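Local coordinates for glycosylation Associate Protein 2 (Streptococcus agalactiae serotype V, PDB 6OYC), which probably works with Gap1 and Gap3 in the accessory Sec system, supporting the glycosylation and export of bacterial surface proteins, at residues Phe122-Phe127 against Ser231-Ile236; Asn385-Ile390 against Ser511-Arg516; Ala402-Leu407 against Asp461-Thr466. All coordinates share one frame; numbering follows the deposited sequence.

Overall arrangement
The chain first builds a parallel five-stranded sheet and leaves it through helix 115-125. Interaction 1 joins the end of that helix to the loop just after strand 230-232, closing a loop of 103 residues that is rich in strands and without helix, and so ties the first domain to the antiparallel sheets. The chain then enters a mixed sheet with alpha/beta-hydrolase character. Interaction 2 ties the start of its strand 388-392 to the end of helix 495-514, near the C terminus, and closes a loop of 120 residues. Interaction 3 is nested inside it and links the chain just after helix 398-403 to the loop after strand 452-458. Interactions 2 and 3 lie about 32 Å apart between centres, both across the chain's centre from interaction 1.

Interaction 1 of 3, residues Phe122-Phe127 against Ser231-Ile236; sequences FYKGLF and SLESDI
Lys-124 reaches from the last turn of its helix to Glu-233 and Asp-235, forming a small salt-bridge network. Its NZ lies 2.8 Å from Glu-233 OE2, and the same ammonium is 2.8 Å from Asp-235 OD2. Both oxygens are met on their anti sides, with NZ lifted 26° from the plane of the Glu-233 carboxylate and 29° from that of Asp-235. A lysine suits this place because one long, flexible arm can bring its charge to two acids that flank a single serine.

Neutral acceptors add to the grip. NZ donates weakly to Ser-234 O at 3.1 Å and to Ser-182 O, and a water 3.0 Å from NZ also accepts from Ser-234 N. With three N-H groups and two short carboxylate partners, these others must share what is left. Ser-234 OG takes the N-H of Ile-236 in an ST turn, which helps to shape the loop carrying the acids.

Apolar contact is slight: Lys-124 CD passes 3.4 Å from Glu-233 CG, the side chains crossing at about a right angle. Glu-233 bends at chi2 (-93°).

Its OE2 is shared between Lys-124 NZ and Arg-120 NH2, the stronger partner, from one turn earlier on helix 115-125; Asp-235 has only a long, weak ion pair with Arg-120. Tyr-185, at the start of strand 185-195, touches both Lys-124 and Glu-233, so the network sits where the helix meets the antiparallel sheet.

Interaction 2 of 3, residues Asn385-Ile390 against Ser511-Arg516; sequences NPHAII and SNDFGR
The imidazole of His-387 receives Phe-514 over one face and Asp-513 at its edge. Phe-514 reaches from the helix end toward the strand and comes edge first, its CZ 3.7 Å from His-387 CD2, in a T-shaped pair whose planes stand at 79° with ring centroids 5.2 Å apart.

At the edge, His-387 NE2 donates to Asp-513 OD2 at 3.0 Å, and the N-H points almost straight at the oxygen (175°). OD2 lies in the imidazole plane, but the carboxylate stands nearly perpendicular to the ring and is met on its anti side. With CG anti to the backbone N (chi1 179°), His-387 is carried out from the foot of strand 388-392 toward the end of helix 495-514. There the short Asp-513 sets a charged acceptor at the ring's rim, while Phe-514 gives an apolar edge that also packs on Pro-296 and Met-509.

Histidine suits this place because it offers a flat face to an aromatic edge and a nitrogen at each side of its rim. ND1 is hydrogen-bonded to Asp-363, and the bonds at the two nitrogens fix the ring's rotation. The two nearby carboxylates would probably favour the charged imidazolium, though at this surface contact solvent should weaken the effect.

Interaction 3 of 3, residues Ala402-Leu407 against Asp461-Thr466; sequences AQRERL and DDYDAT
Arg-404 packs on Asp-462 and Tyr-463 beside what is probably the acid loop of an alpha/beta-hydrolase fold. The loop follows strand 452-458, and its Asp-461 has the geometry of the acid in a Ser-His-Asp triad with Ser-371 and His-491, although a catalytic role remains an inference.

The arginine touches the tyrosine with the end of its aliphatic chain and the root of its guanidinium. Arg-404 CD lies 3.3 Å from Tyr-463 CD1, and Arg-404 NE comes to 3.2 Å from Tyr-463 CE1. The guanidinium and ring planes are only 23° apart, but the groups meet obliquely. A chi1 of -174° swings the arginine away from its own backbone nitrogen, and a bend at chi2 lays CG and CD near the carbonyl of Asp-462; CD is 3.4 Å from Asp-462 O. An arginine fits well, since its methylenes can pack on ring and backbone while its charge is probably eased by nearby acids: Glu-405 OE2 is 4.0 Å from Arg-404 NH1, a long pairing of charges alone, and Asp-411 makes a long, weak ion pair. Tyrosine suits its place by offering a ring wall to those methylenes while its OH is hydrogen-bonded to Asp-411 O.

Asp-462 OD2 takes the backbone N-H of His-491. Asp-461 shapes the loop, its OD2 hydrogen-bonded to His-491 ND1. Its OD1 accepts from Tyr-463 N at 2.7 Å, an Asx turn, and from Asp-464 N at 2.7 Å, the two donors reaching that oxygen from opposite faces of the carboxylate plane.

Interaction 1 of 3, residues Phe122-Phe127 against Ser231-Ile236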
loop_
_atom_site.group_PDB
_atom_site.type_symbol
_atom_site.label_atom_id
_atom_site.label_comp_id
_atom_site.label_asym_id
_atom_site.label_seq_id
_atom_site.Cartn_x
_atom_site.Cartn_y
_atom_site.Cartn_z
ATOM N N PHE B 122 6.009 4.311 -18.698
ATOM C CA PHE B 122 7.366 3.797 -18.520
ATOM C C PHE B 122 8.278 4.898 -17.981
ATOM O O PHE B 122 8.942 4.739 -16.940
ATOM C CB PHE B 122 7.909 3.262 -19.857
ATOM C CG PHE B 122 7.362 1.916 -20.266
ATOM C CD1 PHE B 122 6.495 1.204 -19.435
ATOM C CD2 PHE B 122 7.739 1.347 -21.484
ATOM C CE1 PHE B 122 6.008 -0.063 -19.827
ATOM C CE2 PHE B 122 7.255 0.096 -21.887
ATOM C CZ PHE B 122 6.386 -0.603 -21.063
ATOM N N TYR B 123 8.294 6.043 -18.674
ATOM C CA TYR B 123 9.227 7.119 -18.349
ATOM C C TYR B 123 9.105 7.560 -16.891
ATOM O O TYR B 123 10.110 7.843 -16.235
ATOM C CB TYR B 123 8.986 8.310 -19.276
ATOM C CG TYR B 123 10.128 9.301 -19.292
ATOM C CD1 TYR B 123 11.432 8.869 -19.497
ATOM C CD2 TYR B 123 9.909 10.663 -19.111
ATOM C CE1 TYR B 123 12.482 9.746 -19.526
ATOM C CE2 TYR B 123 10.973 11.564 -19.140
ATOM C CZ TYR B 123 12.256 11.087 -19.344
ATOM O OH TYR B 123 13.328 11.932 -19.372
ATOM N N LYS B 124 7.892 7.615 -16.355
ATOM C CA LYS B 124 7.733 8.214 -15.037
ATOM C C LYS B 124 7.175 7.255 -14.000
ATOM O O LYS B 124 6.955 7.673 -12.857
ATOM C CB LYS B 124 6.868 9.479 -15.141
ATOM C CG LYS B 124 7.609 10.609 -15.903
ATOM C CD LYS B 124 7.119 12.001 -15.517
ATOM C CE LYS B 124 7.885 13.090 -16.286
ATOM N NZ LYS B 124 7.346 14.479 -16.008
ATOM N N GLY B 125 6.995 5.971 -14.347
ATOM C CA GLY B 125 6.320 5.049 -13.453
ATOM C C GLY B 125 7.094 3.806 -13.067
ATOM O O GLY B 125 6.550 2.954 -12.364
ATOM N N LEU B 126 8.357 3.689 -13.491
ATOM C CA LEU B 126 9.136 2.467 -13.298
ATOM C C LEU B 126 10.258 2.652 -12.281
ATOM O O LEU B 126 11.193 1.851 -12.234
ATOM C CB LEU B 126 9.692 1.979 -14.640
ATOM C CG LEU B 126 8.669 1.437 -15.664
ATOM C CD1 LEU B 126 9.282 1.074 -17.030
ATOM C CD2 LEU B 126 7.935 0.234 -15.084
ATOM N N PHE B 127 10.188 3.699 -11.467
ATOM C CA PHE B 127 11.220 3.939 -10.469
ATOM C C PHE B 127 11.192 2.853 -9.393
ATOM O O PHE B 127 10.163 2.215 -9.138
ATOM C CB PHE B 127 11.048 5.334 -9.827
ATOM C CG PHE B 127 9.675 5.562 -9.200
ATOM C CD1 PHE B 127 8.615 6.052 -9.962
ATOM C CD2 PHE B 127 9.445 5.262 -7.855
ATOM C CE1 PHE B 127 7.353 6.251 -9.394
ATOM C CE2 PHE B 127 8.179 5.444 -7.277
ATOM C CZ PHE B 127 7.133 5.941 -8.053
ATOM N N SER B 231 -3.327 12.879 -10.188
ATOM C CA SER B 231 -2.026 12.424 -10.666
ATOM C C SER B 231 -1.443 13.508 -11.556
ATOM O O SER B 231 -1.922 13.723 -12.676
ATOM C CB SER B 231 -2.137 11.089 -11.411
ATOM O OG SER B 231 -0.868 10.673 -11.882
ATOM N N LEU B 232 -0.410 14.178 -11.055
ATOM C CA LEU B 232 0.183 15.346 -11.690
ATOM C C LEU B 232 1.574 15.024 -12.199
ATOM O O LEU B 232 2.372 14.382 -11.514
ATOM C CB LEU B 232 0.296 16.513 -10.715
ATOM C CG LEU B 232 -1.029 16.959 -10.107
ATOM C CD1 LEU B 232 -0.818 18.228 -9.269
ATOM C CD2 LEU B 232 -1.993 17.194 -11.251
ATOM N N GLU B 233 1.894 15.554 -13.358
ATOM C CA GLU B 233 3.159 15.229 -13.968
ATOM C C GLU B 233 3.590 16.422 -14.795
ATOM O O GLU B 233 2.799 16.953 -15.575
ATOM C CB GLU B 233 2.983 13.969 -14.822
ATOM C CG GLU B 233 4.113 13.606 -15.654
ATOM C CD GLU B 233 4.034 14.174 -17.048
ATOM O OE1 GLU B 233 3.101 13.836 -17.806
ATOM O OE2 GLU B 233 4.962 14.926 -17.386
ATOM N N SER B 234 4.831 16.856 -14.607
ATOM C CA SER B 234 5.387 17.915 -15.430
ATOM C C SER B 234 6.894 17.766 -15.442
ATOM O O SER B 234 7.481 17.206 -14.517
ATOM C CB SER B 234 5.006 19.313 -14.908
ATOM O OG SER B 234 5.824 20.306 -15.494
ATOM N N ASP B 235 7.528 18.290 -16.480
ATOM C CA ASP B 235 8.979 18.201 -16.497
ATOM C C ASP B 235 9.656 19.328 -15.729
ATOM O O ASP B 235 10.889 19.350 -15.652
ATOM C CB ASP B 235 9.492 18.130 -17.928
ATOM C CG ASP B 235 9.050 16.838 -18.643
ATOM O OD1 ASP B 235 8.914 16.859 -19.887
ATOM O OD2 ASP B 235 8.860 15.801 -17.954
ATOM N N ILE B 236 8.889 20.206 -15.103
ATOM C CA ILE B 236 9.427 21.236 -14.227
ATOM C C ILE B 236 9.469 20.703 -12.806
ATOM O O ILE B 236 8.488 20.132 -12.316
ATOM C CB ILE B 236 8.577 22.509 -14.301
ATOM C CG1 ILE B 236 8.709 23.146 -15.685
ATOM C CG2 ILE B 236 8.985 23.463 -13.214
ATOM C CD1 ILE B 236 7.410 23.790 -16.196
HETATM O O HOH W 1 6.733 14.666 -13.108
#

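Interaction 2 of 3, residues Asn385-Ile390 against Ser511-Arg516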
loop_
_atom_site.group_PDB
_atom_site.type_symbol
_atom_site.label_atom_id
_atom_site.label_comp_id
_atom_site.label_asym_id
_atom_site.label_seq_id
_atom_site.Cartn_x
_atom_site.Cartn_y
_atom_site.Cartn_z
ATOM N N ASN B 385 -10.429 -18.166 8.316
ATOM C CA ASN B 385 -10.078 -19.498 8.805
ATOM C C ASN B 385 -8.733 -19.954 8.215
ATOM O O ASN B 385 -8.678 -20.973 7.525
ATOM C CB ASN B 385 -11.181 -20.506 8.493
ATOM C CG ASN B 385 -11.111 -21.746 9.371
ATOM O OD1 ASN B 385 -10.083 -22.051 9.972
ATOM N ND2 ASN B 385 -12.218 -22.471 9.444
ATOM N N PRO B 386 -7.662 -19.203 8.445
ATOM C CA PRO B 386 -6.385 -19.543 7.809
ATOM C C PRO B 386 -5.745 -20.767 8.448
ATOM O O PRO B 386 -6.096 -21.210 9.545
ATOM C CB PRO B 386 -5.536 -18.292 8.040
ATOM C CG PRO B 386 -6.049 -17.755 9.342
ATOM C CD PRO B 386 -7.536 -18.024 9.319
ATOM N N HIS B 387 -4.757 -21.303 7.738
ATOM C CA HIS B 387 -3.958 -22.383 8.290
ATOM C C HIS B 387 -3.185 -21.931 9.522
ATOM O O HIS B 387 -3.105 -22.658 10.520
ATOM C CB HIS B 387 -2.990 -22.901 7.238
ATOM C CG HIS B 387 -2.109 -23.994 7.740
ATOM N ND1 HIS B 387 -2.584 -25.258 8.015
ATOM C CD2 HIS B 387 -0.791 -24.011 8.046
ATOM C CE1 HIS B 387 -1.591 -26.012 8.451
ATOM N NE2 HIS B 387 -0.492 -25.279 8.480
ATOM N N ALA B 388 -2.600 -20.741 9.471
ATOM C CA ALA B 388 -1.728 -20.287 10.540
ATOM C C ALA B 388 -1.768 -18.766 10.640
ATOM O O ALA B 388 -1.965 -18.060 9.648
ATOM C CB ALA B 388 -0.293 -20.764 10.313
ATOM N N ILE B 389 -1.561 -18.279 11.859
ATOM C CA ILE B 389 -1.454 -16.865 12.164
ATOM C C ILE B 389 -0.182 -16.700 12.979
ATOM O O ILE B 389 -0.116 -17.157 14.124
ATOM C CB ILE B 389 -2.677 -16.352 12.926
ATOM C CG1 ILE B 389 -3.884 -16.328 11.993
ATOM C CG2 ILE B 389 -2.407 -14.985 13.537
ATOM C CD1 ILE B 389 -5.159 -15.956 12.687
ATOM N N ILE B 390 0.838 -16.095 12.381
ATOM C CA ILE B 390 2.114 -15.846 13.042
ATOM C C ILE B 390 2.126 -14.383 13.459
ATOM O O ILE B 390 2.157 -13.486 12.611
ATOM C CB ILE B 390 3.301 -16.164 12.126
ATOM C CG1 ILE B 390 3.237 -17.606 11.628
ATOM C CG2 ILE B 390 4.617 -15.872 12.824
ATOM C CD1 ILE B 390 4.298 -17.936 10.593
ATOM N N SER B 511 8.592 -25.507 6.120
ATOM C CA SER B 511 9.155 -26.847 5.992
ATOM C C SER B 511 8.189 -27.909 6.495
ATOM O O SER B 511 7.908 -28.889 5.795
ATOM C CB SER B 511 10.473 -26.940 6.748
ATOM O OG SER B 511 11.126 -28.148 6.419
ATOM N N ASN B 512 7.659 -27.719 7.707
ATOM C CA ASN B 512 6.847 -28.749 8.344
ATOM C C ASN B 512 5.558 -29.018 7.579
ATOM O O ASN B 512 5.138 -30.174 7.449
ATOM C CB ASN B 512 6.518 -28.338 9.782
ATOM C CG ASN B 512 7.714 -28.401 10.700
ATOM O OD1 ASN B 512 8.748 -28.980 10.363
ATOM N ND2 ASN B 512 7.583 -27.801 11.871
ATOM N N ASP B 513 4.898 -27.968 7.086
ATOM C CA ASP B 513 3.522 -28.094 6.620
ATOM C C ASP B 513 3.355 -27.957 5.116
ATOM O O ASP B 513 2.257 -28.219 4.614
ATOM C CB ASP B 513 2.616 -27.056 7.311
ATOM C CG ASP B 513 2.764 -27.047 8.837
ATOM O OD1 ASP B 513 3.452 -27.928 9.382
ATOM O OD2 ASP B 513 2.197 -26.145 9.495
ATOM N N PHE B 514 4.396 -27.558 4.378
ATOM C CA PHE B 514 4.249 -27.358 2.941
ATOM C C PHE B 514 5.450 -27.873 2.158
ATOM O O PHE B 514 5.501 -27.691 0.932
ATOM C CB PHE B 514 3.982 -25.866 2.643
ATOM C CG PHE B 514 2.722 -25.352 3.296
ATOM C CD1 PHE B 514 1.489 -25.538 2.691
ATOM C CD2 PHE B 514 2.766 -24.749 4.540
ATOM C CE1 PHE B 514 0.331 -25.103 3.299
ATOM C CE2 PHE B 514 1.608 -24.314 5.158
ATOM C CZ PHE B 514 0.395 -24.488 4.544
ATOM N N GLY B 515 6.399 -28.526 2.821
ATOM C CA GLY B 515 7.488 -29.175 2.132
ATOM C C GLY B 515 8.586 -28.252 1.688
ATOM O O GLY B 515 9.459 -28.668 0.918
ATOM N N ARG B 516 8.584 -27.018 2.154
ATOM C CA ARG B 516 9.515 -26.021 1.657
ATOM C C ARG B 516 10.815 -26.148 2.443
ATOM O O ARG B 516 10.882 -25.798 3.625
ATOM C CB ARG B 516 8.882 -24.635 1.735
ATOM C CG ARG B 516 7.740 -24.489 0.716
ATOM C CD ARG B 516 6.909 -23.223 0.918
ATOM N NE ARG B 516 6.041 -22.933 -0.231
ATOM C CZ ARG B 516 6.463 -22.380 -1.367
ATOM N NH1 ARG B 516 7.744 -22.065 -1.518
ATOM N NH2 ARG B 516 5.607 -22.146 -2.355
#

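Interaction 3 of 3, residues Ala402-Leu407 against Asp461-Thr466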
loop_
_atom_site.group_PDB
_atom_site.type_symbol
_atom_site.label_atom_id
_atom_site.label_comp_id
_atom_site.label_asym_id
_atom_site.label_seq_id
_atom_site.Cartn_x
_atom_site.Cartn_y
_atom_site.Cartn_z
ATOM N N ALA B 402 -6.056 2.928 24.391
ATOM C CA ALA B 402 -6.515 4.302 24.516
ATOM C C ALA B 402 -6.429 4.771 25.963
ATOM O O ALA B 402 -5.770 5.774 26.263
ATOM C CB ALA B 402 -7.942 4.420 23.977
ATOM N N GLN B 403 -7.062 4.030 26.880
ATOM C CA GLN B 403 -7.055 4.411 28.291
ATOM C C GLN B 403 -5.647 4.534 28.855
ATOM O O GLN B 403 -5.411 5.349 29.746
ATOM C CB GLN B 403 -7.860 3.406 29.098
ATOM C CG GLN B 403 -9.313 3.379 28.695
ATOM C CD GLN B 403 -10.032 4.629 29.137
ATOM O OE1 GLN B 403 -9.558 5.334 30.020
ATOM N NE2 GLN B 403 -11.176 4.919 28.522
ATOM N N ARG B 404 -4.695 3.769 28.336
ATOM C CA ARG B 404 -3.312 3.927 28.763
ATOM C C ARG B 404 -2.805 5.360 28.593
ATOM O O ARG B 404 -1.761 5.704 29.157
ATOM C CB ARG B 404 -2.439 2.937 27.984
ATOM C CG ARG B 404 -0.985 2.868 28.405
ATOM C CD ARG B 404 -0.103 3.053 27.187
ATOM N NE ARG B 404 1.310 3.236 27.508
ATOM C CZ ARG B 404 1.848 4.391 27.890
ATOM N NH1 ARG B 404 1.087 5.477 28.015
ATOM N NH2 ARG B 404 3.147 4.460 28.153
ATOM N N GLU B 405 -3.521 6.208 27.850
ATOM C CA GLU B 405 -3.096 7.590 27.673
ATOM C C GLU B 405 -3.488 8.478 28.848
ATOM O O GLU B 405 -2.907 9.556 29.008
ATOM C CB GLU B 405 -3.656 8.164 26.363
ATOM C CG GLU B 405 -3.143 7.471 25.085
ATOM C CD GLU B 405 -1.626 7.539 24.944
ATOM O OE1 GLU B 405 -1.070 8.659 25.021
ATOM O OE2 GLU B 405 -0.989 6.476 24.758
ATOM N N ARG B 406 -4.442 8.056 29.683
ATOM C CA ARG B 406 -4.705 8.825 30.894
ATOM C C ARG B 406 -3.548 8.748 31.879
ATOM O O ARG B 406 -3.502 9.552 32.814
ATOM C CB ARG B 406 -6.020 8.372 31.556
ATOM C CG ARG B 406 -5.906 7.175 32.504
ATOM C CD ARG B 406 -6.955 6.097 32.207
ATOM N NE ARG B 406 -7.144 5.142 33.303
ATOM C CZ ARG B 406 -6.458 4.012 33.451
ATOM N NH1 ARG B 406 -5.517 3.675 32.580
ATOM N NH2 ARG B 406 -6.714 3.216 34.478
ATOM N N LEU B 407 -2.590 7.853 31.665
ATOM C CA LEU B 407 -1.486 7.641 32.590
ATOM C C LEU B 407 -0.309 8.548 32.259
ATOM O O LEU B 407 -0.119 8.970 31.118
ATOM C CB LEU B 407 -1.030 6.179 32.567
ATOM C CG LEU B 407 -2.135 5.126 32.702
ATOM C CD1 LEU B 407 -1.599 3.718 32.467
ATOM C CD2 LEU B 407 -2.843 5.236 34.063
ATOM N N ASP B 461 4.297 -5.870 29.036
ATOM C CA ASP B 461 3.846 -4.981 27.972
ATOM C C ASP B 461 3.098 -3.789 28.554
ATOM O O ASP B 461 2.107 -3.950 29.274
ATOM C CB ASP B 461 2.963 -5.735 26.980
ATOM C CG ASP B 461 2.772 -4.976 25.678
ATOM O OD1 ASP B 461 1.928 -4.053 25.647
ATOM O OD2 ASP B 461 3.468 -5.297 24.691
ATOM N N ASP B 462 3.571 -2.593 28.220
ATOM C CA ASP B 462 2.993 -1.338 28.676
ATOM C C ASP B 462 1.716 -0.953 27.936
ATOM O O ASP B 462 1.089 0.048 28.303
ATOM C CB ASP B 462 4.034 -0.223 28.517
ATOM C CG ASP B 462 4.894 -0.414 27.278
ATOM O OD1 ASP B 462 5.807 0.405 27.034
ATOM O OD2 ASP B 462 4.660 -1.405 26.553
ATOM N N TYR B 463 1.312 -1.711 26.916
ATOM C CA TYR B 463 0.239 -1.292 26.024
ATOM C C TYR B 463 -0.942 -2.248 26.023
ATOM O O TYR B 463 -2.079 -1.820 26.244
ATOM C CB TYR B 463 0.792 -1.120 24.599
ATOM C CG TYR B 463 1.693 0.083 24.479
ATOM C CD1 TYR B 463 1.181 1.365 24.610
ATOM C CD2 TYR B 463 3.056 -0.056 24.251
ATOM C CE1 TYR B 463 1.996 2.476 24.518
ATOM C CE2 TYR B 463 3.882 1.052 24.159
ATOM C CZ TYR B 463 3.342 2.316 24.295
ATOM O OH TYR B 463 4.143 3.430 24.207
ATOM N N ASP B 464 -0.717 -3.536 25.766
ATOM C CA ASP B 464 -1.795 -4.516 25.823
ATOM C C ASP B 464 -1.283 -5.746 26.569
ATOM O O ASP B 464 -1.136 -6.820 26.002
ATOM C CB ASP B 464 -2.316 -4.893 24.437
ATOM C CG ASP B 464 -3.745 -5.383 24.487
ATOM O OD1 ASP B 464 -4.258 -5.504 25.620
ATOM O OD2 ASP B 464 -4.354 -5.638 23.419
ATOM N N ALA B 465 -1.020 -5.569 27.866
ATOM C CA ALA B 465 -0.509 -6.664 28.684
ATOM C C ALA B 465 -1.382 -7.911 28.564
ATOM O O ALA B 465 -0.870 -9.032 28.468
ATOM C CB ALA B 465 -0.412 -6.212 30.141
ATOM N N THR B 466 -2.697 -7.726 28.517
ATOM C CA THR B 466 -3.707 -8.780 28.555
ATOM C C THR B 466 -3.854 -9.566 27.244
ATOM O O THR B 466 -4.678 -10.489 27.192
ATOM C CB THR B 466 -5.047 -8.131 28.936
ATOM O OG1 THR B 466 -6.112 -9.079 28.848
ATOM C CG2 THR B 466 -5.354 -6.933 28.048
#